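Long-range contacts in type III secretion system effector protein ExoU (Pseudomonas fluorescens, PDB 4QMK), which probably hydrolyses membrane phospholipids as a patatin-like phospholipase delivered by type III secretion, with a further domain that binds phosphatidylinositol 4,5-bisphosphate at the plasma membrane: residues P66-L71 against G96-G102; V85-E89 against D118-T123; A110-G116 against A239-L243; F227-E231 against F260-L264. One frame throughout, in Å; residues are numbered along the deposited sequence.

Contact 1: residues P66-L71 against G96-G102; sequences PAHLVL and GVKVVSG
This is the parallel strand pair of a beta-alpha-beta crossover in the patatin-like domain: strand 68-72, helix 81-90, then strand 99-103. The short axes of 68-71 and 99-102 approach to 4.6 Å, 11° from parallel, with His68 opposite Val99, Leu69 opposite Val100, Val70 opposite Ser101 and Leu71 opposite Gly102. Pro66 O lies 3.6 Å from Val97 CA. Ala67, at phi/psi -104/-22, is not extended; its O accepts Lys98 N at 2.7 Å and Val99 N at 3.2 Å. Residues 68-71 are extended. With chi1 t the His68 imidazole slants across to the neighbouring strand, bringing His68 NE2 within 2.6 Å of Ser101 OG, a hydrogen bond at the ring edge. Leu69 N gives to Val99 O (3.0 Å), and Leu69 O receives Ser101 N (2.8 Å). Val70 shares the His68 face with Val99 and Ser101, while Leu69 and Leu71 turn to the face covered by Met84. Gly102 opens a GxSxG sequence, consistent with a nucleophile elbow; beside it, Leu71 N gives to Ser101 O at 2.7 Å.

Contact 2: residues V85-E89 against D118-T123; sequences VQALE and DAKAFT
Two helical segments, 85-89 and 119-123, lie side by side and antiparallel, 175° between their directions and 9.8 Å between axes, with Gln86 CA and Ala119 CA 5.2 Å apart. The small Ala119 sits at the middle: its CB points toward the first helix and meets Val85 CG1 at 3.7 Å and Gln86 CA at 3.9 Å. Val85, in the t rotamer, also sets CG2 3.9 Å from Phe122 CD2; Phe122 is t as well (chi2 75°), and its ring reaches on to Leu113 of helix 107-114. Gln86 starts out sideways, but with chi1 m and chi2 t its amide swings across, so that NE2 donates to Thr123 OG1 at 3.3 Å. Thr123, chi1 m, in turn gives its OG1 proton to Ala119 O in a very short 2.4 Å bond. Glu89 (t, t, chi3 68°) extends OE2 to Ala119 N, 3.2 Å away. Asp118, chi1 p, accepts Ala121 N on OD1 at 2.8 Å. The arrangement is an antiparallel helix pair in the patatin-like domain, with Asp118 as the N-cap of helix 119-127 and Glu89 of the neighbouring helix accepting Ala119 N at the same helix start.

Contact 3: residues A110-G116 against A239-L243; sequences AALLASG and AIKQL
Leu243, chi1 t and chi2 p, lies along one side of helix 107-114, its CD1 3.7 Å from Ala110 CB, its CD2 4.0 Å from Ala111 CB and its CB 3.9 Å from Ala114 CB. In the alpha/beta layering of the patatin-like domain, this helix, which follows the GxSxG turn, packs here against the entry to strand 242-251. Residues 110-114 are helical. A Schellman motif then ends the helix: Gly116 N returns to Leu113 O (2.9 Å) at phi/psi 96/19. A CB on Gly116 would jam against the preceding carbonyl and clash with Ile240 CD1. Ile240 and Lys241 are extended, with Ala114 CA 4.4 Å from Lys241 CA. Lys241 leaves the backbone sideways and carries its NZ off to a hydrogen bond with Val97 O. Ile240 (m, m) brings CD1 to 3.2 Å from Ser115 O. The one hydrogen bond across the segments is nearly straight: Lys241 N to Ala114 O, 2.8 Å, 174° at the hydrogen.

Contact 4: residues F227-E231 against F260-L264; sequences FRDLE and FNANL
A helix start meets a strand-to-helix connection here: the first turn of helix 227-236 packs against residues 260-264, between strand 254-260 of the mixed sheet and helix 270-278 in the patatin-like domain. The CA atoms of Phe227 and Ala262 are the nearest pair, 4.8 Å. Phe227, in the m rotamer with chi2 -86°, points toward the loop and lays one face of its ring over the backbone, with CD1 3.5 Å from Asn261 CA, while its CZ touches Phe260 CB at 3.3 Å. Phe260, also m, packs its own ring on Ala273 and Ile276. One helical turn on, Glu231 (t, t) puts OE2 3.8 Å from Ala262 CB. An Asx motif shapes the loop: Asn261, chi1 p, accepts Leu264 N on OD1 at 2.9 Å. A water donates to Glu231 OE1 (2.9 Å) and, weakly, to Ala262 O (3.5 Å). With no direct hydrogen bond between the segments, the contact is held mainly by apolar packing of Phe227 and Ala262, and the polar link is a water with one weak leg.

How the contacts relate
Contacts 1 and 3 are the buried pair and share a sheet: strand 99-103 runs beside strand 242-251, with Val100 N probably bonded to Gln242 O. Their chemistry differs, backbone ladder in contact 1 and alanine-leucine packing with a single backbone hydrogen bond in contact 3. Contacts 2 and 4 are only partly buried, about 23 Å apart between centres; in both, side chains of one segment meet side chains and backbone of the other. Contact 2 has direct polar bonds, contact 4 only a water bridge, weak on one side. Helix 81-90, the crossover of contact 1, supplies one half of contact 2, where Leu88 meets Leu69. Leu113 joins contact 3 to contact 2, while Leu230 ties contact 4 to contact 3.

Contact 1: residues P66-L71 against G96-G102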
loop_
_atom_site.group_PDB
_atom_site.type_symbol
_atom_site.label_atom_id
_atom_site.label_comp_id
_atom_site.label_asym_id
_atom_site.label_seq_id
_atom_site.Cartn_x
_atom_site.Cartn_y
_atom_site.Cartn_z
ATOM N N PRO A 66 9.174 10.341 -31.188
ATOM C CA PRO A 66 8.720 10.568 -29.815
ATOM C C PRO A 66 8.436 9.338 -28.977
ATOM O O PRO A 66 7.718 8.463 -29.407
ATOM C CB PRO A 66 7.443 11.365 -29.986
ATOM C CG PRO A 66 7.616 12.050 -31.274
ATOM C CD PRO A 66 8.375 11.094 -32.153
ATOM N N ALA A 67 9.058 9.295 -27.794
ATOM C CA ALA A 67 8.841 8.252 -26.797
ATOM C C ALA A 67 7.959 8.756 -25.628
ATOM O O ALA A 67 7.322 7.971 -24.934
ATOM C CB ALA A 67 10.167 7.776 -26.260
ATOM N N HIS A 68 7.909 10.056 -25.426
ATOM C CA HIS A 68 7.099 10.609 -24.374
ATOM C C HIS A 68 6.149 11.690 -24.959
ATOM O O HIS A 68 6.571 12.602 -25.631
ATOM C CB HIS A 68 8.065 11.157 -23.320
ATOM C CG HIS A 68 7.417 11.648 -22.076
ATOM N ND1 HIS A 68 8.128 12.235 -21.057
ATOM C CD2 HIS A 68 6.129 11.650 -21.675
ATOM C CE1 HIS A 68 7.306 12.565 -20.074
ATOM N NE2 HIS A 68 6.081 12.244 -20.434
ATOM N N LEU A 69 4.868 11.551 -24.739
ATOM C CA LEU A 69 3.879 12.541 -25.201
ATOM C C LEU A 69 3.449 13.296 -23.959
ATOM O O LEU A 69 3.014 12.682 -22.973
ATOM C CB LEU A 69 2.701 11.839 -25.840
ATOM C CG LEU A 69 1.520 12.662 -26.303
ATOM C CD1 LEU A 69 1.898 13.759 -27.297
ATOM C CD2 LEU A 69 0.524 11.716 -26.969
ATOM N N VAL A 70 3.622 14.606 -23.957
ATOM C CA VAL A 70 3.256 15.383 -22.784
ATOM C C VAL A 70 2.116 16.296 -23.143
ATOM O O VAL A 70 2.272 17.130 -24.025
ATOM C CB VAL A 70 4.449 16.275 -22.291
ATOM C CG1 VAL A 70 4.068 17.048 -21.057
ATOM C CG2 VAL A 70 5.685 15.418 -21.993
ATOM N N LEU A 71 1.007 16.198 -22.437
ATOM C CA LEU A 71 -0.186 17.093 -22.683
ATOM C C LEU A 71 -0.370 18.121 -21.568
ATOM O O LEU A 71 -0.784 17.771 -20.482
ATOM C CB LEU A 71 -1.472 16.244 -22.824
ATOM C CG LEU A 71 -1.350 15.067 -23.796
ATOM C CD1 LEU A 71 -2.619 14.296 -23.933
ATOM C CD2 LEU A 71 -0.954 15.580 -25.155
ATOM N N GLY A 96 5.339 3.902 -31.076
ATOM C CA GLY A 96 6.551 4.027 -30.320
ATOM C C GLY A 96 6.517 4.994 -29.156
ATOM O O GLY A 96 7.553 5.205 -28.510
ATOM N N VAL A 97 5.368 5.639 -28.916
ATOM C CA VAL A 97 5.213 6.433 -27.740
ATOM C C VAL A 97 5.197 5.432 -26.590
ATOM O O VAL A 97 4.556 4.443 -26.671
ATOM C CB VAL A 97 3.896 7.256 -27.754
ATOM C CG1 VAL A 97 3.677 7.887 -26.406
ATOM C CG2 VAL A 97 3.936 8.342 -28.821
ATOM N N LYS A 98 5.911 5.705 -25.517
ATOM C CA LYS A 98 5.983 4.785 -24.372
ATOM C C LYS A 98 5.267 5.275 -23.118
ATOM O O LYS A 98 4.844 4.495 -22.301
ATOM C CB LYS A 98 7.435 4.601 -23.970
ATOM C CG LYS A 98 8.336 4.085 -25.044
ATOM C CD LYS A 98 7.903 2.700 -25.502
ATOM C CE LYS A 98 8.954 2.116 -26.432
ATOM N NZ LYS A 98 8.537 0.790 -26.904
ATOM N N VAL A 99 5.230 6.576 -22.931
ATOM C CA VAL A 99 4.714 7.136 -21.729
ATOM C C VAL A 99 3.901 8.339 -22.127
ATOM O O VAL A 99 4.320 9.147 -22.980
ATOM C CB VAL A 99 5.856 7.656 -20.861
ATOM C CG1 VAL A 99 5.365 8.009 -19.479
ATOM C CG2 VAL A 99 6.958 6.637 -20.767
ATOM N N VAL A 100 2.743 8.478 -21.529
ATOM C CA VAL A 100 1.943 9.634 -21.804
ATOM C C VAL A 100 1.770 10.421 -20.516
ATOM O O VAL A 100 1.366 9.858 -19.506
ATOM C CB VAL A 100 0.577 9.232 -22.352
ATOM C CG1 VAL A 100 -0.231 10.485 -22.685
ATOM C CG2 VAL A 100 0.777 8.366 -23.565
ATOM N N SER A 101 2.063 11.712 -20.557
ATOM C CA SER A 101 1.842 12.536 -19.373
ATOM C C SER A 101 0.771 13.542 -19.623
ATOM O O SER A 101 0.681 14.137 -20.709
ATOM C CB SER A 101 3.110 13.262 -18.992
ATOM O OG SER A 101 4.101 12.314 -18.678
ATOM N N GLY A 102 -0.033 13.777 -18.622
ATOM C CA GLY A 102 -1.115 14.722 -18.786
ATOM C C GLY A 102 -1.174 15.626 -17.623
ATOM O O GLY A 102 -1.168 15.177 -16.493
#

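Contact 2: residues V85-E89 against D118-T123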
loop_
_atom_site.group_PDB
_atom_site.type_symbol
_atom_site.label_atom_id
_atom_site.label_comp_id
_atom_site.label_asym_id
_atom_site.label_seq_id
_atom_site.Cartn_x
_atom_site.Cartn_y
_atom_site.Cartn_z
ATOM N N VAL A 85 -3.499 13.465 -32.212
ATOM C CA VAL A 85 -3.422 12.010 -32.250
ATOM C C VAL A 85 -3.543 11.439 -33.688
ATOM O O VAL A 85 -2.923 10.401 -34.021
ATOM C CB VAL A 85 -4.527 11.387 -31.419
ATOM C CG1 VAL A 85 -4.427 9.856 -31.450
ATOM C CG2 VAL A 85 -4.462 11.930 -30.011
ATOM N N GLN A 86 -4.352 12.095 -34.525
ATOM C CA GLN A 86 -4.451 11.698 -35.897
ATOM C C GLN A 86 -3.072 11.778 -36.530
ATOM O O GLN A 86 -2.599 10.812 -37.123
ATOM C CB GLN A 86 -5.463 12.569 -36.645
ATOM C CG GLN A 86 -6.886 12.372 -36.186
ATOM C CD GLN A 86 -7.749 13.605 -36.404
ATOM O OE1 GLN A 86 -7.495 14.408 -37.310
ATOM N NE2 GLN A 86 -8.814 13.731 -35.614
ATOM N N ALA A 87 -2.424 12.924 -36.371
ATOM C CA ALA A 87 -1.051 13.155 -36.881
ATOM C C ALA A 87 -0.065 12.120 -36.400
ATOM O O ALA A 87 0.736 11.659 -37.172
ATOM C CB ALA A 87 -0.559 14.530 -36.480
ATOM N N LEU A 88 -0.111 11.741 -35.125
ATOM C CA LEU A 88 0.833 10.710 -34.644
ATOM C C LEU A 88 0.631 9.342 -35.299
ATOM O O LEU A 88 1.590 8.707 -35.733
ATOM C CB LEU A 88 0.769 10.553 -33.136
ATOM C CG LEU A 88 1.426 11.687 -32.369
ATOM C CD1 LEU A 88 1.045 11.570 -30.907
ATOM C CD2 LEU A 88 2.928 11.655 -32.528
ATOM N N GLU A 89 -0.622 8.926 -35.403
ATOM C CA GLU A 89 -0.966 7.600 -35.899
ATOM C C GLU A 89 -0.716 7.519 -37.393
ATOM O O GLU A 89 -0.051 6.603 -37.875
ATOM C CB GLU A 89 -2.431 7.314 -35.581
ATOM C CG GLU A 89 -2.774 5.852 -35.389
ATOM C CD GLU A 89 -4.255 5.672 -35.116
ATOM O OE1 GLU A 89 -5.070 5.923 -36.040
ATOM O OE2 GLU A 89 -4.604 5.262 -33.985
ATOM N N ASP A 118 -7.369 4.519 -30.005
ATOM C CA ASP A 118 -6.871 4.994 -31.296
ATOM C C ASP A 118 -7.456 6.385 -31.654
ATOM O O ASP A 118 -8.350 6.906 -30.989
ATOM C CB ASP A 118 -7.088 3.944 -32.420
ATOM C CG ASP A 118 -8.558 3.846 -32.936
ATOM O OD1 ASP A 118 -9.446 4.697 -32.675
ATOM O OD2 ASP A 118 -8.822 2.858 -33.666
ATOM N N ALA A 119 -6.966 6.956 -32.735
ATOM C CA ALA A 119 -7.318 8.304 -33.101
ATOM C C ALA A 119 -8.801 8.489 -33.329
ATOM O O ALA A 119 -9.407 9.468 -32.877
ATOM C CB ALA A 119 -6.523 8.723 -34.336
ATOM N N LYS A 120 -9.386 7.549 -34.037
ATOM C CA LYS A 120 -10.772 7.637 -34.404
ATOM C C LYS A 120 -11.692 7.570 -33.177
ATOM O O LYS A 120 -12.514 8.456 -32.975
ATOM C CB LYS A 120 -11.007 6.562 -35.443
ATOM C CG LYS A 120 -9.770 6.518 -36.359
ATOM C CD LYS A 120 -10.101 6.383 -37.841
ATOM C CE LYS A 120 -8.863 6.583 -38.705
ATOM N NZ LYS A 120 -9.186 6.433 -40.143
ATOM N N ALA A 121 -11.513 6.547 -32.343
ATOM C CA ALA A 121 -12.285 6.409 -31.106
ATOM C C ALA A 121 -12.116 7.667 -30.271
ATOM O O ALA A 121 -13.096 8.283 -29.845
ATOM C CB ALA A 121 -11.796 5.196 -30.333
ATOM N N PHE A 122 -10.855 8.071 -30.093
ATOM C CA PHE A 122 -10.530 9.286 -29.365
ATOM C C PHE A 122 -11.189 10.560 -29.931
ATOM O O PHE A 122 -11.592 11.432 -29.178
ATOM C CB PHE A 122 -8.993 9.481 -29.253
ATOM C CG PHE A 122 -8.617 10.645 -28.389
ATOM C CD1 PHE A 122 -8.720 10.554 -27.039
ATOM C CD2 PHE A 122 -8.235 11.841 -28.945
ATOM C CE1 PHE A 122 -8.427 11.633 -26.226
ATOM C CE2 PHE A 122 -7.898 12.924 -28.156
ATOM C CZ PHE A 122 -7.999 12.828 -26.781
ATOM N N THR A 123 -11.236 10.693 -31.239
ATOM C CA THR A 123 -11.879 11.862 -31.853
ATOM C C THR A 123 -13.382 11.866 -31.584
ATOM O O THR A 123 -13.968 12.879 -31.208
ATOM C CB THR A 123 -11.681 11.875 -33.382
ATOM O OG1 THR A 123 -10.300 11.573 -33.686
ATOM C CG2 THR A 123 -12.073 13.209 -33.946
#

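Contact 3: residues A110-G116 against A239-L243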
loop_
_atom_site.group_PDB
_atom_site.type_symbol
_atom_site.label_atom_id
_atom_site.label_comp_id
_atom_site.label_asym_id
_atom_site.label_seq_id
_atom_site.Cartn_x
_atom_site.Cartn_y
_atom_site.Cartn_z
ATOM N N ALA A 110 -4.784 12.135 -21.395
ATOM C CA ALA A 110 -3.657 11.286 -21.226
ATOM C C ALA A 110 -4.104 9.904 -20.800
ATOM O O ALA A 110 -3.606 8.922 -21.305
ATOM C CB ALA A 110 -2.726 11.854 -20.208
ATOM N N ALA A 111 -5.053 9.829 -19.879
ATOM C CA ALA A 111 -5.519 8.532 -19.431
ATOM C C ALA A 111 -6.182 7.762 -20.582
ATOM O O ALA A 111 -5.896 6.558 -20.791
ATOM C CB ALA A 111 -6.440 8.652 -18.247
ATOM N N LEU A 112 -7.014 8.443 -21.372
ATOM C CA LEU A 112 -7.663 7.741 -22.484
ATOM C C LEU A 112 -6.629 7.196 -23.457
ATOM O O LEU A 112 -6.700 6.053 -23.886
ATOM C CB LEU A 112 -8.655 8.644 -23.184
ATOM C CG LEU A 112 -9.882 9.047 -22.348
ATOM C CD1 LEU A 112 -10.857 9.890 -23.159
ATOM C CD2 LEU A 112 -10.579 7.814 -21.829
ATOM N N LEU A 113 -5.626 7.990 -23.769
ATOM C CA LEU A 113 -4.579 7.538 -24.713
ATOM C C LEU A 113 -3.676 6.457 -24.134
ATOM O O LEU A 113 -3.346 5.538 -24.815
ATOM C CB LEU A 113 -3.738 8.699 -25.222
ATOM C CG LEU A 113 -4.469 9.724 -26.086
ATOM C CD1 LEU A 113 -3.642 10.958 -26.400
ATOM C CD2 LEU A 113 -4.885 9.077 -27.375
ATOM N N ALA A 114 -3.355 6.524 -22.864
ATOM C CA ALA A 114 -2.478 5.553 -22.311
ATOM C C ALA A 114 -3.126 4.195 -22.317
ATOM O O ALA A 114 -2.435 3.173 -22.328
ATOM C CB ALA A 114 -2.047 5.936 -20.902
ATOM N N SER A 115 -4.451 4.208 -22.315
ATOM C CA SER A 115 -5.270 3.014 -22.326
ATOM C C SER A 115 -5.368 2.382 -23.683
ATOM O O SER A 115 -5.987 1.315 -23.849
ATOM C CB SER A 115 -6.696 3.345 -21.867
ATOM O OG SER A 115 -6.688 3.677 -20.493
ATOM N N GLY A 116 -4.818 3.038 -24.676
ATOM C CA GLY A 116 -4.770 2.450 -26.003
ATOM C C GLY A 116 -5.886 2.861 -26.931
ATOM O O GLY A 116 -6.109 2.193 -27.891
ATOM N N ALA A 239 0.482 -0.827 -27.662
ATOM C CA ALA A 239 -0.526 0.221 -27.742
ATOM C C ALA A 239 -0.894 0.836 -26.361
ATOM O O ALA A 239 -1.384 1.950 -26.305
ATOM C CB ALA A 239 -1.785 -0.301 -28.419
ATOM N N ILE A 240 -0.700 0.087 -25.278
ATOM C CA ILE A 240 -0.959 0.580 -23.943
ATOM C C ILE A 240 0.329 1.259 -23.411
ATOM O O ILE A 240 1.430 0.716 -23.527
ATOM C CB ILE A 240 -1.300 -0.535 -22.961
ATOM C CG1 ILE A 240 -2.336 -1.523 -23.512
ATOM C CG2 ILE A 240 -1.808 0.070 -21.669
ATOM C CD1 ILE A 240 -3.654 -0.893 -23.887
ATOM N N LYS A 241 0.170 2.422 -22.799
ATOM C CA LYS A 241 1.296 3.231 -22.395
ATOM C C LYS A 241 1.383 3.456 -20.904
ATOM O O LYS A 241 0.389 3.486 -20.220
ATOM C CB LYS A 241 1.120 4.592 -23.013
ATOM C CG LYS A 241 1.490 4.694 -24.468
ATOM C CD LYS A 241 0.471 4.188 -25.449
ATOM C CE LYS A 241 0.935 4.380 -26.895
ATOM N NZ LYS A 241 2.157 3.607 -27.268
ATOM N N GLN A 242 2.560 3.690 -20.384
ATOM C CA GLN A 242 2.610 4.084 -18.975
ATOM C C GLN A 242 2.015 5.463 -18.882
ATOM O O GLN A 242 1.953 6.184 -19.892
ATOM C CB GLN A 242 4.012 4.106 -18.446
ATOM C CG GLN A 242 4.706 2.781 -18.564
ATOM C CD GLN A 242 6.137 2.901 -18.178
ATOM O OE1 GLN A 242 6.478 3.541 -17.190
ATOM N NE2 GLN A 242 6.989 2.343 -18.976
ATOM N N LEU A 243 1.592 5.844 -17.690
ATOM C CA LEU A 243 0.885 7.112 -17.542
ATOM C C LEU A 243 1.380 7.891 -16.359
ATOM O O LEU A 243 1.599 7.305 -15.295
ATOM C CB LEU A 243 -0.601 6.839 -17.371
ATOM C CG LEU A 243 -1.530 8.024 -17.042
ATOM C CD1 LEU A 243 -1.586 8.989 -18.207
ATOM C CD2 LEU A 243 -2.914 7.508 -16.749
#

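Contact 4: residues F227-E231 against F260-L264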
loop_
_atom_site.group_PDB
_atom_site.type_symbol
_atom_site.label_atom_id
_atom_site.label_comp_id
_atom_site.label_asym_id
_atom_site.label_seq_id
_atom_site.Cartn_x
_atom_site.Cartn_y
_atom_site.Cartn_z
ATOM N N PHE A 227 -2.278 2.648 -12.286
ATOM C CA PHE A 227 -1.028 2.995 -12.920
ATOM C C PHE A 227 -0.135 1.776 -13.052
ATOM O O PHE A 227 0.559 1.642 -14.033
ATOM C CB PHE A 227 -0.285 4.075 -12.103
ATOM C CG PHE A 227 -0.973 5.418 -12.090
ATOM C CD1 PHE A 227 -0.756 6.314 -13.064
ATOM C CD2 PHE A 227 -1.824 5.749 -11.102
ATOM C CE1 PHE A 227 -1.394 7.541 -13.078
ATOM C CE2 PHE A 227 -2.473 6.989 -11.098
ATOM C CZ PHE A 227 -2.245 7.879 -12.075
ATOM N N ARG A 228 -0.169 0.882 -12.071
ATOM C CA ARG A 228 0.657 -0.317 -12.120
ATOM C C ARG A 228 0.197 -1.239 -13.220
ATOM O O ARG A 228 1.018 -1.939 -13.792
ATOM C CB ARG A 228 0.695 -1.119 -10.792
ATOM C CG ARG A 228 1.899 -2.088 -10.733
ATOM C CD ARG A 228 1.762 -3.253 -9.742
ATOM N NE ARG A 228 1.665 -2.855 -8.327
ATOM C CZ ARG A 228 2.693 -2.436 -7.571
ATOM N NH1 ARG A 228 3.915 -2.298 -8.085
ATOM N NH2 ARG A 228 2.494 -2.114 -6.298
ATOM N N ASP A 229 -1.109 -1.299 -13.476
ATOM C CA ASP A 229 -1.605 -2.147 -14.534
ATOM C C ASP A 229 -1.058 -1.675 -15.827
ATOM O O ASP A 229 -0.630 -2.475 -16.655
ATOM C CB ASP A 229 -3.133 -2.098 -14.639
ATOM C CG ASP A 229 -3.812 -2.790 -13.512
ATOM O OD1 ASP A 229 -3.204 -3.734 -12.942
ATOM O OD2 ASP A 229 -4.948 -2.383 -13.169
ATOM N N LEU A 230 -1.146 -0.367 -16.037
ATOM C CA LEU A 230 -0.661 0.224 -17.263
ATOM C C LEU A 230 0.812 -0.106 -17.495
ATOM O O LEU A 230 1.157 -0.617 -18.535
ATOM C CB LEU A 230 -0.925 1.738 -17.268
ATOM C CG LEU A 230 -2.379 2.166 -17.540
ATOM C CD1 LEU A 230 -2.484 3.673 -17.652
ATOM C CD2 LEU A 230 -2.898 1.572 -18.819
ATOM N N GLU A 231 1.658 0.119 -16.502
ATOM C CA GLU A 231 3.079 -0.229 -16.608
ATOM C C GLU A 231 3.290 -1.693 -17.043
ATOM O O GLU A 231 4.037 -1.966 -17.973
ATOM C CB GLU A 231 3.774 -0.000 -15.271
ATOM C CG GLU A 231 5.187 -0.557 -15.156
ATOM C CD GLU A 231 5.591 -0.714 -13.689
ATOM O OE1 GLU A 231 5.106 -1.675 -13.035
ATOM O OE2 GLU A 231 6.393 0.116 -13.185
ATOM N N PHE A 260 0.919 11.618 -9.884
ATOM C CA PHE A 260 0.450 10.261 -9.801
ATOM C C PHE A 260 1.136 9.486 -10.914
ATOM O O PHE A 260 1.191 9.957 -12.030
ATOM C CB PHE A 260 -1.037 10.220 -10.053
ATOM C CG PHE A 260 -1.867 10.994 -9.063
ATOM C CD1 PHE A 260 -2.159 10.457 -7.824
ATOM C CD2 PHE A 260 -2.397 12.173 -9.398
ATOM C CE1 PHE A 260 -2.896 11.161 -6.897
ATOM C CE2 PHE A 260 -3.154 12.896 -8.495
ATOM C CZ PHE A 260 -3.396 12.389 -7.239
ATOM N N ASN A 261 1.641 8.310 -10.617
ATOM C CA ASN A 261 2.255 7.414 -11.599
ATOM C C ASN A 261 2.582 6.038 -10.960
ATOM O O ASN A 261 2.306 5.813 -9.771
ATOM C CB ASN A 261 3.510 8.041 -12.185
ATOM C CG ASN A 261 4.620 8.292 -11.134
ATOM O OD1 ASN A 261 4.689 7.649 -10.065
ATOM N ND2 ASN A 261 5.470 9.244 -11.439
ATOM N N ALA A 262 3.192 5.133 -11.712
ATOM C CA ALA A 262 3.407 3.773 -11.192
ATOM C C ALA A 262 4.387 3.712 -10.033
ATOM O O ALA A 262 4.312 2.809 -9.194
ATOM C CB ALA A 262 3.843 2.840 -12.287
ATOM N N ASN A 263 5.293 4.672 -9.968
ATOM C CA ASN A 263 6.280 4.676 -8.907
ATOM C C ASN A 263 5.771 5.222 -7.553
ATOM O O ASN A 263 6.037 4.622 -6.507
ATOM C CB ASN A 263 7.549 5.374 -9.399
ATOM C CG ASN A 263 8.307 4.534 -10.440
ATOM O OD1 ASN A 263 7.849 3.450 -10.857
ATOM N ND2 ASN A 263 9.461 5.034 -10.872
ATOM N N LEU A 264 4.996 6.304 -7.558
ATOM C CA LEU A 264 4.485 6.880 -6.299
ATOM C C LEU A 264 3.141 6.340 -5.837
ATOM O O LEU A 264 2.861 6.308 -4.624
ATOM C CB LEU A 264 4.325 8.391 -6.463
ATOM C CG LEU A 264 5.554 9.286 -6.565
ATOM C CD1 LEU A 264 5.268 10.518 -7.411
ATOM C CD2 LEU A 264 6.013 9.677 -5.168
HETATM O O HOH W 1 4.945 -0.378 -10.460
#